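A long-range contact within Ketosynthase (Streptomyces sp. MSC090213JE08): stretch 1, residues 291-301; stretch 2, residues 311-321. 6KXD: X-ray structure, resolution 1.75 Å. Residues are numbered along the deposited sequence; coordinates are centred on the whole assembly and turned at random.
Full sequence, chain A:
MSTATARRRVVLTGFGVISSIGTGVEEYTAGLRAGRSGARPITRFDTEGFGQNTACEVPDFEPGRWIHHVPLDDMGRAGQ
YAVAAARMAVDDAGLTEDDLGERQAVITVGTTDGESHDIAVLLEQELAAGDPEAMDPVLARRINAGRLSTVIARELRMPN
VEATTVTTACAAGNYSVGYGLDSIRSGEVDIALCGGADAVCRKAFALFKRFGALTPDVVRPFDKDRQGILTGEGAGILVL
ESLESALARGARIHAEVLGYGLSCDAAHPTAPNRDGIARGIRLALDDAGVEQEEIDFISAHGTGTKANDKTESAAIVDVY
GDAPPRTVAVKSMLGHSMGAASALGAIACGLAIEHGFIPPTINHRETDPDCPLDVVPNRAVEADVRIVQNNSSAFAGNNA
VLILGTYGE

Stretch 1, residues 291-301: EQEEIDFISAH
Stretch 2, residues 311-321: TESAAIVDVYG

Stretch 2 is already helical at Thr 311 and stays so through Tyr 320, with i to i+4 backbone hydrogen bonds throughout. Gly 321 then leaves the helix with phi 71°, psi -167°, a positive phi that favours glycine. Stretch 1 runs antiparallel to it: a 3-10 turn at 292-294, an extended segment around Ile 298, then a bend at His 301 (phi/psi -58/-44°). The CA atoms of Gln 292 and Tyr 320 lie 5.8 Å apart, those of Ile 298 and Ile 316 8.8 Å, and those of His 301 and Glu 312 7.6 Å.

At the first end, Gln 292 (chi1 -82°, m; chi2 98°, between wells; chi3 -45°) lays its CG over one face of the Tyr 320 ring, 3.8 Å from the centroid, a CH-pi contact. Its NE2 donates to Val 319 O at a very short 2.4 Å, using a carbonyl near the helix end. A glutamine suits both tasks, with methylenes for the ring and an amide donor beyond them. Tyr 320 (chi1 -78°, m; chi2 -90°) starts sideways, yet its ring reaches stretch 1, where Ile 295 (m, m) brings its CB to 4.1 Å from Tyr 320 CE1. The Tyr 320 OH is hydrogen-bonded elsewhere in the structure.

In the middle, Ile 298 (chi1 -59°, m; chi2 161°, t) points toward the helix. Its CD1, carried outward by the t chi2, meets Ile 316 CG2 at 3.6 Å and Tyr 320 CE2 at 3.7 Å, two residues one helical turn apart. Ile 316 (m, t) also points across, so two buried hydrocarbon side chains meet.

At the far end, Glu 312 is fully extended (chi1 -174°, t; chi2 172°, t; chi3 -167°). Glutamate suits the site, its long chain carrying a carboxylate acceptor to a backbone NH: His 301 N donates to Glu 312 OE1 at 2.8 Å. The His 301 side chain (chi1 178°, t; chi2 57°) starts sideways, its CB 3.4 Å from Glu 312 OE2.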

# COMPACT_ATOMS: atom_id res chain seq x y z
N GLU A 291 -25.64 0.28 -13.83
CA GLU A 291 -26.41 -0.97 -13.67
C GLU A 291 -25.63 -2.12 -14.32
O GLU A 291 -24.84 -1.88 -15.22
CB GLU A 291 -27.81 -0.92 -14.31
CG GLU A 291 -28.54 0.41 -14.19
CD GLU A 291 -29.06 0.78 -12.81
OE1 GLU A 291 -28.99 -0.07 -11.88
OE2 GLU A 291 -29.54 1.93 -12.66
N GLN A 292 -25.85 -3.34 -13.83
CA GLN A 292 -25.22 -4.53 -14.38
C GLN A 292 -25.34 -4.53 -15.92
O GLN A 292 -24.38 -4.88 -16.60
CB GLN A 292 -25.86 -5.80 -13.80
CG GLN A 292 -25.32 -6.20 -12.44
CD GLN A 292 -26.17 -5.76 -11.27
OE1 GLN A 292 -26.63 -4.62 -11.19
NE2 GLN A 292 -26.33 -6.64 -10.30
N GLU A 293 -26.51 -4.14 -16.44
CA GLU A 293 -26.84 -4.10 -17.90
C GLU A 293 -25.79 -3.31 -18.69
O GLU A 293 -25.45 -3.69 -19.81
CB GLU A 293 -28.20 -3.44 -18.19
CG GLU A 293 -29.39 -4.31 -17.81
CD GLU A 293 -29.74 -4.25 -16.34
OE1 GLU A 293 -30.24 -3.20 -15.91
OE2 GLU A 293 -29.48 -5.24 -15.62
N GLU A 294 -25.31 -2.19 -18.12
CA GLU A 294 -24.55 -1.21 -18.88
C GLU A 294 -23.08 -1.62 -18.99
O GLU A 294 -22.31 -0.96 -19.67
CB GLU A 294 -24.61 0.19 -18.25
CG GLU A 294 -25.99 0.68 -17.88
CD GLU A 294 -25.96 2.10 -17.33
OE1 GLU A 294 -25.50 2.99 -18.06
OE2 GLU A 294 -26.32 2.30 -16.16
N ILE A 295 -22.69 -2.71 -18.32
CA ILE A 295 -21.29 -3.17 -18.37
C ILE A 295 -21.06 -3.96 -19.66
O ILE A 295 -21.68 -4.99 -19.91
CB ILE A 295 -20.91 -3.97 -17.12
CG1 ILE A 295 -21.03 -3.13 -15.84
CG2 ILE A 295 -19.54 -4.60 -17.31
CD1 ILE A 295 -20.15 -1.89 -15.80
N ASP A 296 -20.10 -3.49 -20.47
CA ASP A 296 -19.80 -4.09 -21.76
C ASP A 296 -18.93 -5.32 -21.60
O ASP A 296 -19.16 -6.31 -22.26
CB ASP A 296 -19.23 -3.03 -22.70
CG ASP A 296 -20.31 -2.00 -22.96
OD1 ASP A 296 -21.45 -2.44 -23.25
OD2 ASP A 296 -20.05 -0.80 -22.75
N PHE A 297 -17.91 -5.25 -20.73
CA PHE A 297 -17.19 -6.46 -20.34
C PHE A 297 -16.53 -6.23 -18.97
O PHE A 297 -16.38 -5.12 -18.50
CB PHE A 297 -16.20 -6.92 -21.42
CG PHE A 297 -14.91 -6.14 -21.53
CD1 PHE A 297 -14.86 -4.95 -22.23
CD2 PHE A 297 -13.76 -6.56 -20.87
CE1 PHE A 297 -13.68 -4.23 -22.32
CE2 PHE A 297 -12.59 -5.83 -20.93
CZ PHE A 297 -12.54 -4.68 -21.68
N ILE A 298 -16.19 -7.35 -18.35
CA ILE A 298 -15.42 -7.41 -17.14
C ILE A 298 -14.02 -7.83 -17.54
O ILE A 298 -13.84 -8.84 -18.24
CB ILE A 298 -16.05 -8.41 -16.15
CG1 ILE A 298 -17.47 -8.01 -15.81
CG2 ILE A 298 -15.15 -8.59 -14.93
CD1 ILE A 298 -18.33 -9.11 -15.22
N SER A 299 -13.03 -7.03 -17.11
CA SER A 299 -11.65 -7.45 -17.05
C SER A 299 -11.47 -8.16 -15.70
O SER A 299 -11.46 -7.52 -14.62
CB SER A 299 -10.70 -6.27 -17.18
OG SER A 299 -9.37 -6.67 -16.86
N ALA A 300 -11.40 -9.49 -15.76
CA ALA A 300 -11.41 -10.36 -14.63
C ALA A 300 -10.06 -10.32 -13.93
O ALA A 300 -9.06 -10.06 -14.56
CB ALA A 300 -11.75 -11.76 -15.05
N HIS A 301 -10.06 -10.57 -12.62
CA HIS A 301 -8.85 -10.85 -11.88
C HIS A 301 -8.17 -12.06 -12.52
O HIS A 301 -6.95 -12.09 -12.76
CB HIS A 301 -9.14 -11.08 -10.40
CG HIS A 301 -7.91 -11.42 -9.62
ND1 HIS A 301 -6.80 -10.59 -9.57
CD2 HIS A 301 -7.63 -12.47 -8.83
CE1 HIS A 301 -5.89 -11.18 -8.81
NE2 HIS A 301 -6.39 -12.30 -8.34
N THR A 311 -14.22 -19.25 -8.31
CA THR A 311 -14.81 -18.27 -7.33
C THR A 311 -15.21 -16.95 -7.99
O THR A 311 -16.29 -16.37 -7.80
CB THR A 311 -13.85 -18.06 -6.16
OG1 THR A 311 -13.52 -19.35 -5.67
CG2 THR A 311 -14.46 -17.23 -5.06
N GLU A 312 -14.30 -16.39 -8.79
CA GLU A 312 -14.59 -15.13 -9.38
C GLU A 312 -15.80 -15.22 -10.33
O GLU A 312 -16.63 -14.35 -10.39
CB GLU A 312 -13.37 -14.66 -10.13
CG GLU A 312 -13.57 -13.29 -10.64
CD GLU A 312 -12.36 -12.61 -11.25
OE1 GLU A 312 -12.45 -11.39 -11.43
OE2 GLU A 312 -11.37 -13.31 -11.53
N SER A 313 -15.85 -16.31 -11.11
CA SER A 313 -16.95 -16.56 -11.99
C SER A 313 -18.27 -16.58 -11.19
O SER A 313 -19.24 -15.98 -11.58
CB SER A 313 -16.75 -17.87 -12.71
OG SER A 313 -17.86 -18.10 -13.52
N ALA A 314 -18.24 -17.31 -10.08
CA ALA A 314 -19.42 -17.46 -9.23
C ALA A 314 -19.87 -16.09 -8.75
O ALA A 314 -21.04 -15.83 -8.67
CB ALA A 314 -19.12 -18.40 -8.09
N ALA A 315 -18.91 -15.20 -8.42
CA ALA A 315 -19.25 -13.91 -7.87
C ALA A 315 -19.89 -13.05 -8.95
O ALA A 315 -20.82 -12.26 -8.69
CB ALA A 315 -18.01 -13.26 -7.30
N ILE A 316 -19.30 -13.13 -10.15
CA ILE A 316 -19.77 -12.40 -11.30
C ILE A 316 -21.23 -12.83 -11.59
O ILE A 316 -22.11 -11.99 -11.76
CB ILE A 316 -18.83 -12.59 -12.51
CG1 ILE A 316 -17.53 -11.81 -12.30
CG2 ILE A 316 -19.52 -12.15 -13.80
CD1 ILE A 316 -16.40 -12.20 -13.24
N VAL A 317 -21.47 -14.13 -11.59
CA VAL A 317 -22.80 -14.68 -11.87
C VAL A 317 -23.76 -14.29 -10.74
O VAL A 317 -24.92 -13.97 -11.01
CB VAL A 317 -22.73 -16.20 -12.11
CG1 VAL A 317 -24.13 -16.81 -12.18
CG2 VAL A 317 -21.93 -16.55 -13.35
N ASP A 318 -23.29 -14.26 -9.49
CA ASP A 318 -24.12 -13.76 -8.39
C ASP A 318 -24.61 -12.35 -8.69
O ASP A 318 -25.77 -12.05 -8.44
CB ASP A 318 -23.40 -13.67 -7.05
CG ASP A 318 -23.26 -14.99 -6.34
OD1 ASP A 318 -23.89 -15.97 -6.79
OD2 ASP A 318 -22.52 -15.02 -5.33
N VAL A 319 -23.72 -11.47 -9.16
CA VAL A 319 -24.04 -10.10 -9.27
C VAL A 319 -24.88 -9.84 -10.53
O VAL A 319 -25.73 -8.97 -10.54
CB VAL A 319 -22.77 -9.23 -9.28
CG1 VAL A 319 -23.08 -7.83 -9.75
CG2 VAL A 319 -22.10 -9.24 -7.91
N TYR A 320 -24.56 -10.53 -11.61
CA TYR A 320 -25.09 -10.17 -12.91
C TYR A 320 -26.26 -11.07 -13.29
O TYR A 320 -26.88 -10.81 -14.30
CB TYR A 320 -24.00 -10.26 -13.99
CG TYR A 320 -23.07 -9.08 -13.96
CD1 TYR A 320 -23.35 -7.94 -14.71
CD2 TYR A 320 -21.95 -9.06 -13.15
CE1 TYR A 320 -22.53 -6.83 -14.67
CE2 TYR A 320 -21.11 -7.96 -13.12
CZ TYR A 320 -21.40 -6.84 -13.87
OH TYR A 320 -20.60 -5.74 -13.87
N GLY A 321 -26.52 -12.09 -12.48
CA GLY A 321 -27.35 -13.21 -12.91
C GLY A 321 -26.62 -14.07 -13.94
O GLY A 321 -25.41 -13.90 -14.21